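Local coordinates for protein halohydrin dehalogenase (Rhizobium radiobacter, PDB 4IY1) that breaks the carbon-halogen bond of vicinal halohydrins, releasing halide and forming epoxides, and can probably also open epoxides with nucleophiles such as cyanide, at residues V9-G14 against S183-P188. The protein carries 37 engineered substitutions. Numbering follows the deposited sequence.
Engineered in segment 183-188: Tyr-186 (natural residue Phe).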
loop_
_atom_site.group_PDB
_atom_site.type_symbol
_atom_site.label_atom_id
_atom_site.label_comp_id
_atom_site.label_asym_id
_atom_site.label_seq_id
_atom_site.Cartn_x
_atom_site.Cartn_y
_atom_site.Cartn_z
ATOM N N VAL B 9 24.196 16.527 7.899
ATOM C CA VAL B 9 25.113 15.599 7.279
ATOM C C VAL B 9 25.769 14.653 8.279
ATOM O O VAL B 9 26.174 13.559 7.912
ATOM C CB VAL B 9 26.172 16.315 6.422
ATOM C CG1 VAL B 9 27.211 16.993 7.314
ATOM C CG2 VAL B 9 26.837 15.323 5.481
ATOM N N LYS B 10 25.744 15.011 9.558
ATOM C CA LYS B 10 26.376 14.187 10.600
ATOM C C LYS B 10 25.482 13.085 11.140
ATOM O O LYS B 10 25.902 12.335 12.021
ATOM C CB LYS B 10 26.854 15.052 11.758
ATOM C CG LYS B 10 27.984 16.020 11.384
ATOM C CD LYS B 10 28.361 16.887 12.582
ATOM C CE LYS B 10 29.799 17.392 12.498
ATOM N NZ LYS B 10 30.107 18.370 13.587
ATOM N N HIS B 11 24.250 12.992 10.649
ATOM C CA HIS B 11 23.294 12.046 11.233
ATOM C C HIS B 11 22.548 11.256 10.208
ATOM O O HIS B 11 22.454 11.668 9.035
ATOM C CB HIS B 11 22.304 12.768 12.139
ATOM C CG HIS B 11 22.948 13.745 13.095
ATOM N ND1 HIS B 11 23.393 13.378 14.315
ATOM C CD2 HIS B 11 23.162 15.123 12.994
ATOM C CE1 HIS B 11 23.913 14.455 14.943
ATOM N NE2 HIS B 11 23.784 15.517 14.124
ATOM N N PHE B 12 21.890 10.191 10.678
ATOM C CA PHE B 12 20.925 9.424 9.876
ATOM C C PHE B 12 21.561 9.022 8.552
ATOM O O PHE B 12 22.529 8.272 8.546
ATOM C CB PHE B 12 19.621 10.235 9.672
ATOM C CG PHE B 12 18.401 9.390 9.291
ATOM C CD1 PHE B 12 18.394 8.000 9.447
ATOM C CD2 PHE B 12 17.254 10.003 8.804
ATOM C CE1 PHE B 12 17.253 7.248 9.160
ATOM C CE2 PHE B 12 16.123 9.262 8.480
ATOM C CZ PHE B 12 16.108 7.885 8.686
ATOM N N GLY B 13 21.022 9.521 7.430
ATOM C CA GLY B 13 21.521 9.148 6.107
ATOM C C GLY B 13 22.627 10.050 5.610
ATOM O O GLY B 13 23.065 9.943 4.455
ATOM N N GLY B 14 22.992 11.030 6.438
ATOM C CA GLY B 14 23.856 12.121 6.001
ATOM C C GLY B 14 25.182 11.723 5.351
ATOM O O GLY B 14 25.454 12.112 4.211
ATOM N N SER B 183 26.092 8.785 15.368
ATOM C CA SER B 183 24.808 9.504 15.511
ATOM C C SER B 183 23.772 8.665 16.238
ATOM O O SER B 183 23.648 7.477 15.963
ATOM C CB SER B 183 24.264 9.921 14.140
ATOM O OG SER B 183 22.936 10.403 14.243
ATOM N N PRO B 184 22.952 9.308 17.101
ATOM C CA PRO B 184 21.795 8.676 17.739
ATOM C C PRO B 184 20.592 8.512 16.797
ATOM O O PRO B 184 19.610 7.856 17.165
ATOM C CB PRO B 184 21.444 9.656 18.867
ATOM C CG PRO B 184 21.946 10.985 18.373
ATOM C CD PRO B 184 23.201 10.664 17.626
ATOM N N TYR B 185 20.660 9.149 15.621
ATOM C CA TYR B 185 19.601 9.075 14.621
ATOM C C TYR B 185 20.007 8.071 13.534
ATOM O O TYR B 185 20.737 8.440 12.611
ATOM C CB TYR B 185 19.388 10.469 13.979
ATOM C CG TYR B 185 19.126 11.587 14.977
ATOM C CD1 TYR B 185 17.864 11.755 15.552
ATOM C CD2 TYR B 185 20.139 12.472 15.350
ATOM C CE1 TYR B 185 17.633 12.739 16.495
ATOM C CE2 TYR B 185 19.904 13.491 16.269
ATOM C CZ TYR B 185 18.660 13.605 16.852
ATOM O OH TYR B 185 18.420 14.597 17.777
ATOM N N TYR B 186 19.560 6.814 13.617
ATOM C CA TYR B 186 18.623 6.318 14.639
ATOM C C TYR B 186 19.094 4.973 15.167
ATOM O O TYR B 186 18.409 4.361 15.998
ATOM C CB TYR B 186 17.194 6.145 14.071
ATOM C CG TYR B 186 16.482 7.463 13.851
ATOM C CD1 TYR B 186 15.768 8.073 14.879
ATOM C CD2 TYR B 186 16.639 8.164 12.654
ATOM C CE1 TYR B 186 15.145 9.294 14.689
ATOM C CE2 TYR B 186 16.063 9.408 12.479
ATOM C CZ TYR B 186 15.305 9.956 13.485
ATOM O OH TYR B 186 14.724 11.184 13.283
ATOM N N TYR B 187 20.222 4.480 14.649
ATOM C CA TYR B 187 20.721 3.156 15.072
ATOM C C TYR B 187 22.216 3.196 15.340
ATOM O O TYR B 187 23.011 2.664 14.549
ATOM C CB TYR B 187 20.394 2.079 14.021
ATOM C CG TYR B 187 18.960 1.617 14.064
ATOM C CD1 TYR B 187 17.952 2.340 13.416
ATOM C CD2 TYR B 187 18.586 0.538 14.847
ATOM C CE1 TYR B 187 16.621 1.954 13.505
ATOM C CE2 TYR B 187 17.255 0.145 14.944
ATOM C CZ TYR B 187 16.276 0.846 14.260
ATOM O OH TYR B 187 14.958 0.410 14.320
ATOM N N PRO B 188 22.613 3.908 16.417
ATOM C CA PRO B 188 24.024 4.062 16.752
ATOM C C PRO B 188 24.695 2.696 17.008
ATOM O O PRO B 188 24.033 1.749 17.479
ATOM C CB PRO B 188 24.003 4.938 18.024
ATOM C CG PRO B 188 22.641 4.789 18.578
ATOM C CD PRO B 188 21.728 4.542 17.406
#
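Two aromatic pairs, each with its rings nearly perpendicular, His-11 with Tyr-185 and Phe-12 with Tyr-186, bring the loop 9-14 up against the loop 183-188. His-11 and Tyr-185 run alongside each other, each with CG anti to its carbonyl carbon, and the tyrosine turns an edge to the imidazole face in an offset T-shaped stack with planes at 86°. Tyr-185 CD2 comes within 3.5 Å of His-11 ND1. His-11 ND1 also meets Ser-183 OG in the imidazole plane, at 3.0 Å, in a hydrogen bond whose direction is open. Histidine fits here by offering a flat face to the tyrosine and an in-plane nitrogen to the serine. A serine suits position 183 because Ser-183 OG, anti to its own backbone N, also accepts from Tyr-185 N (2.9 Å) in an ST turn. The loops follow strands 3-6 and 170-175 of the parallel Rossmann-like sheet of a short-chain dehydrogenase/reductase relative; in dehydrogenases of this superfamily, the loop after the first strand is glycine-rich and borders the nucleotide. Here His-11 to Gly-14 form a type II' turn. Within it Phe-12 N makes a weak, bent hydrogen bond to Tyr-185 O (2.9 Å). The phenyl, CG anti to the backbone N, presents a broad apolar face to the CD2-CE2 edge of Tyr-186, an engineered residue that follows a cis peptide bond. An alanine at Phe-12 would remove this face and probably loosen the packing between the loops. The buried hydroxyl of Tyr-186 hydrogen-bonds to Ala-82 O.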